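Long-range contact in C-type lectin domain family 4, member b1 (Mus musculus, PDB 6KZR), which probably binds carbohydrate in a calcium-dependent manner through its C-type lectin domain and may regulate immune reactivity and dendritic-cell maturation: residues H61-I66 against C103-Y108. Sequence-based numbering, arbitrary orientation.
Sequences HAAYFI and CVTVYY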
ATOM      1  N   HIS A  61     -25.944  -8.326  -6.054  1.00 30.09           N
ATOM      2  CA  HIS A  61     -26.672  -9.419  -5.340  1.00 34.52           C
ATOM      3  C   HIS A  61     -25.707 -10.335  -4.560  1.00 34.38           C
ATOM      4  O   HIS A  61     -26.202 -11.304  -3.932  1.00 37.98           O
ATOM      5  CB  HIS A  61     -27.561 -10.206  -6.317  1.00 32.37           C
ATOM      6  CG  HIS A  61     -28.525  -9.340  -7.060  1.00 45.06           C
ATOM      7  ND1 HIS A  61     -28.466  -9.178  -8.438  1.00 54.86           N
ATOM      8  CD2 HIS A  61     -29.544  -8.560  -6.629  1.00 47.30           C
ATOM      9  CE1 HIS A  61     -29.419  -8.352  -8.822  1.00 59.11           C
ATOM     10  NE2 HIS A  61     -30.096  -7.959  -7.731  1.00 55.86           N
ATOM     11  N   ALA A  62     -24.399 -10.057  -4.556  1.00 30.41           N
ATOM     12  CA  ALA A  62     -23.398 -10.934  -3.903  1.00 30.55           C
ATOM     13  C   ALA A  62     -22.513 -10.122  -2.956  1.00 28.75           C
ATOM     14  O   ALA A  62     -22.391  -8.893  -3.129  1.00 29.60           O
ATOM     15  CB  ALA A  62     -22.572 -11.651  -4.940  1.00 30.16           C
ATOM     16  N   ALA A  63     -21.938 -10.815  -1.977  1.00 29.76           N
ATOM     17  CA  ALA A  63     -21.002 -10.276  -0.969  1.00 27.45           C
ATOM     18  C   ALA A  63     -19.623 -10.871  -1.254  1.00 23.69           C
ATOM     19  O   ALA A  63     -19.557 -12.038  -1.632  1.00 27.48           O
ATOM     20  CB  ALA A  63     -21.505 -10.610   0.425  1.00 26.04           C
ATOM     21  N   TYR A  64     -18.558 -10.093  -1.100  1.00 23.89           N
ATOM     22  CA  TYR A  64     -17.199 -10.502  -1.529  1.00 24.40           C
ATOM     23  C   TYR A  64     -16.210 -10.269  -0.385  1.00 24.70           C
ATOM     24  O   TYR A  64     -16.168  -9.165   0.177  1.00 26.65           O
ATOM     25  CB  TYR A  64     -16.775  -9.740  -2.787  1.00 25.14           C
ATOM     26  CG  TYR A  64     -17.676  -9.917  -3.990  1.00 27.76           C
ATOM     27  CD1 TYR A  64     -18.872  -9.226  -4.099  1.00 28.88           C
ATOM     28  CD2 TYR A  64     -17.323 -10.767  -5.030  1.00 26.82           C
ATOM     29  CE1 TYR A  64     -19.698  -9.386  -5.207  1.00 30.78           C
ATOM     30  CE2 TYR A  64     -18.131 -10.934  -6.141  1.00 27.92           C
ATOM     31  CZ  TYR A  64     -19.324 -10.238  -6.234  1.00 28.75           C
ATOM     32  OH  TYR A  64     -20.131 -10.411  -7.322  1.00 28.28           O
ATOM     33  N   PHE A  65     -15.410 -11.283  -0.067  1.00 22.51           N
ATOM     34  CA  PHE A  65     -14.253 -11.125   0.847  1.00 23.95           C
ATOM     35  C   PHE A  65     -13.251 -10.155   0.206  1.00 21.88           C
ATOM     36  O   PHE A  65     -12.980 -10.249  -1.021  1.00 22.34           O
ATOM     37  CB  PHE A  65     -13.607 -12.472   1.173  1.00 23.25           C
ATOM     38  CG  PHE A  65     -14.291 -13.270   2.254  1.00 23.20           C
ATOM     39  CD1 PHE A  65     -14.582 -12.703   3.480  1.00 21.71           C
ATOM     40  CD2 PHE A  65     -14.581 -14.610   2.067  1.00 24.92           C
ATOM     41  CE1 PHE A  65     -15.186 -13.445   4.475  1.00 24.06           C
ATOM     42  CE2 PHE A  65     -15.181 -15.354   3.064  1.00 25.04           C
ATOM     43  CZ  PHE A  65     -15.482 -14.774   4.265  1.00 26.50           C
ATOM     44  N   ILE A  66     -12.772  -9.218   1.022  1.00 17.64           N
ATOM     45  CA  ILE A  66     -11.612  -8.333   0.731  1.00 20.24           C
ATOM     46  C   ILE A  66     -10.480  -8.776   1.669  1.00 18.16           C
ATOM     47  O   ILE A  66     -10.781  -9.489   2.611  1.00 17.69           O
ATOM     48  CB  ILE A  66     -12.014  -6.853   0.869  1.00 21.50           C
ATOM     49  CG1 ILE A  66     -12.225  -6.424   2.320  1.00 21.28           C
ATOM     50  CG2 ILE A  66     -13.249  -6.564   0.018  1.00 23.05           C
ATOM     51  CD1 ILE A  66     -12.509  -4.937   2.476  1.00 21.89           C
ATOM     52  N   CYS A 103     -13.013 -11.189   9.815  1.00 21.03           N
ATOM     53  CA  CYS A 103     -12.773 -11.051   8.359  1.00 24.40           C
ATOM     54  C   CYS A 103     -13.739 -10.015   7.793  1.00 23.84           C
ATOM     55  O   CYS A 103     -14.700  -9.667   8.475  1.00 24.59           O
ATOM     56  CB  CYS A 103     -12.899 -12.403   7.676  1.00 25.00           C
ATOM     57  SG  CYS A 103     -11.454 -13.437   8.023  1.00 30.35           S
ATOM     58  N   VAL A 104     -13.455  -9.501   6.607  1.00 23.08           N
ATOM     59  CA  VAL A 104     -14.256  -8.379   6.056  1.00 22.79           C
ATOM     60  C   VAL A 104     -14.757  -8.750   4.668  1.00 22.84           C
ATOM     61  O   VAL A 104     -14.014  -9.303   3.846  1.00 23.68           O
ATOM     62  CB  VAL A 104     -13.489  -7.052   6.063  1.00 23.62           C
ATOM     63  CG1 VAL A 104     -14.352  -5.914   5.551  1.00 23.41           C
ATOM     64  CG2 VAL A 104     -12.964  -6.744   7.448  1.00 25.44           C
ATOM     65  N   THR A 105     -16.013  -8.418   4.454  1.00 22.23           N
ATOM     66  CA  THR A 105     -16.727  -8.605   3.186  1.00 25.52           C
ATOM     67  C   THR A 105     -17.149  -7.218   2.696  1.00 24.60           C
ATOM     68  O   THR A 105     -17.264  -6.307   3.542  1.00 22.44           O
ATOM     69  CB  THR A 105     -17.865  -9.584   3.450  1.00 27.30           C
ATOM     70  OG1 THR A 105     -18.094 -10.266   2.228  1.00 40.15           O
ATOM     71  CG2 THR A 105     -19.113  -8.904   3.956  1.00 22.44           C
ATOM     72  N   VAL A 106     -17.321  -7.060   1.384  1.00 21.51           N
ATOM     73  CA  VAL A 106     -17.927  -5.853   0.767  1.00 21.01           C
ATOM     74  C   VAL A 106     -19.240  -6.299   0.105  1.00 20.80           C
ATOM     75  O   VAL A 106     -19.275  -7.333  -0.590  1.00 19.26           O
ATOM     76  CB  VAL A 106     -16.952  -5.156  -0.200  1.00 22.04           C
ATOM     77  CG1 VAL A 106     -16.467  -6.056  -1.330  1.00 21.89           C
ATOM     78  CG2 VAL A 106     -17.542  -3.874  -0.758  1.00 24.17           C
ATOM     79  N   TYR A 107     -20.315  -5.575   0.366  1.00 21.89           N
ATOM     80  CA  TYR A 107     -21.648  -5.902  -0.194  1.00 24.77           C
ATOM     81  C   TYR A 107     -22.457  -4.616  -0.352  1.00 25.18           C
ATOM     82  O   TYR A 107     -22.126  -3.560   0.221  1.00 24.41           O
ATOM     83  CB  TYR A 107     -22.348  -6.968   0.659  1.00 24.25           C
ATOM     84  CG  TYR A 107     -23.163  -6.456   1.815  1.00 24.40           C
ATOM     85  CD1 TYR A 107     -22.563  -6.082   3.006  1.00 25.93           C
ATOM     86  CD2 TYR A 107     -24.543  -6.370   1.735  1.00 25.39           C
ATOM     87  CE1 TYR A 107     -23.302  -5.622   4.087  1.00 28.07           C
ATOM     88  CE2 TYR A 107     -25.300  -5.921   2.807  1.00 28.96           C
ATOM     89  CZ  TYR A 107     -24.677  -5.538   3.985  1.00 28.04           C
ATOM     90  OH  TYR A 107     -25.424  -5.112   5.045  1.00 34.28           O
ATOM     91  N   TYR A 108     -23.498  -4.730  -1.161  1.00 26.93           N
ATOM     92  CA  TYR A 108     -24.387  -3.618  -1.557  1.00 29.01           C
ATOM     93  C   TYR A 108     -25.613  -3.627  -0.642  1.00 28.20           C
ATOM     94  O   TYR A 108     -26.241  -4.685  -0.505  1.00 31.43           O
ATOM     95  CB  TYR A 108     -24.751  -3.782  -3.028  1.00 27.57           C
ATOM     96  CG  TYR A 108     -25.490  -2.612  -3.619  1.00 27.90           C
ATOM     97  CD1 TYR A 108     -26.872  -2.540  -3.557  1.00 31.01           C
ATOM     98  CD2 TYR A 108     -24.806  -1.578  -4.235  1.00 26.63           C
ATOM     99  CE1 TYR A 108     -27.562  -1.474  -4.111  1.00 34.94           C
ATOM    100  CE2 TYR A 108     -25.482  -0.507  -4.797  1.00 28.68           C
ATOM    101  CZ  TYR A 108     -26.863  -0.456  -4.735  1.00 32.57           C
ATOM    102  OH  TYR A 108     -27.523   0.598  -5.279  1.00 39.47           O
TER
HETATM  103  O   HOH W   1     -24.233  -7.361  -2.152  1.00 28.87           O
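Tyr64 and Val106 form the hydrogen-bonded antiparallel pair at the centre of this contact: Tyr64 N donates to Val106 O over 2.9 Å, and Val106 N returns a bond of 2.7 Å to Tyr64 O. The adjoining pair, Phe65 with Thr105, is non-hydrogen-bonded, its CA atoms 4.2 Å apart. The axes of residues 64-66 and 103-108 make an angle of 132° between their N-to-C directions, as expected of a twisted ladder. Past Ala63 a water bridges the two backbones, donating to Ala62 O and accepting from Tyr108 N.

One side-chain hydroxyl joins the backbone pattern. A chi1 of -151°, roughly anti to the backbone N, carries Thr105 OG1 to Tyr64 O, where it makes a weak hydrogen bond of 3.0 Å that adds to the stronger one from Val106 N; the same hydroxyl also bonds to Gln125 NE2.

Side-chain contacts divide between the two sheet faces. On the face of Tyr64, Ile66, Val104 and Val106, the two branches of Ile66 separate: CD1 meets Val104 CG1 at 3.7 Å, whereas CG2 packs on Val106 CG1 at 3.5 Å, those side chains crossing nearly at right angles. On the face of Phe65 and Thr105, the apolar contact is Phe65 CE1 with Cys103 CB, at 4.1 Å. Distinct from it is a polar approach at the ring edge, with Val104 O 3.5 Å from Phe65 CD1 and in the ring plane.

The pairing belongs to the buried core of the C-type lectin fold, where Cys103 is disulfide-bonded to Cys121. Strand 113-119 flanks strand 103-109 and carries calcium-binding Asn117, whose backbone bonds to Thr105. Helix 48-56 packs on Val106 through Gln51 and Thr55, while Trp28 of helix 28-37 meets the Phe65 ring edge-to-face and strand 126-132 pairs in parallel with strand 64-70.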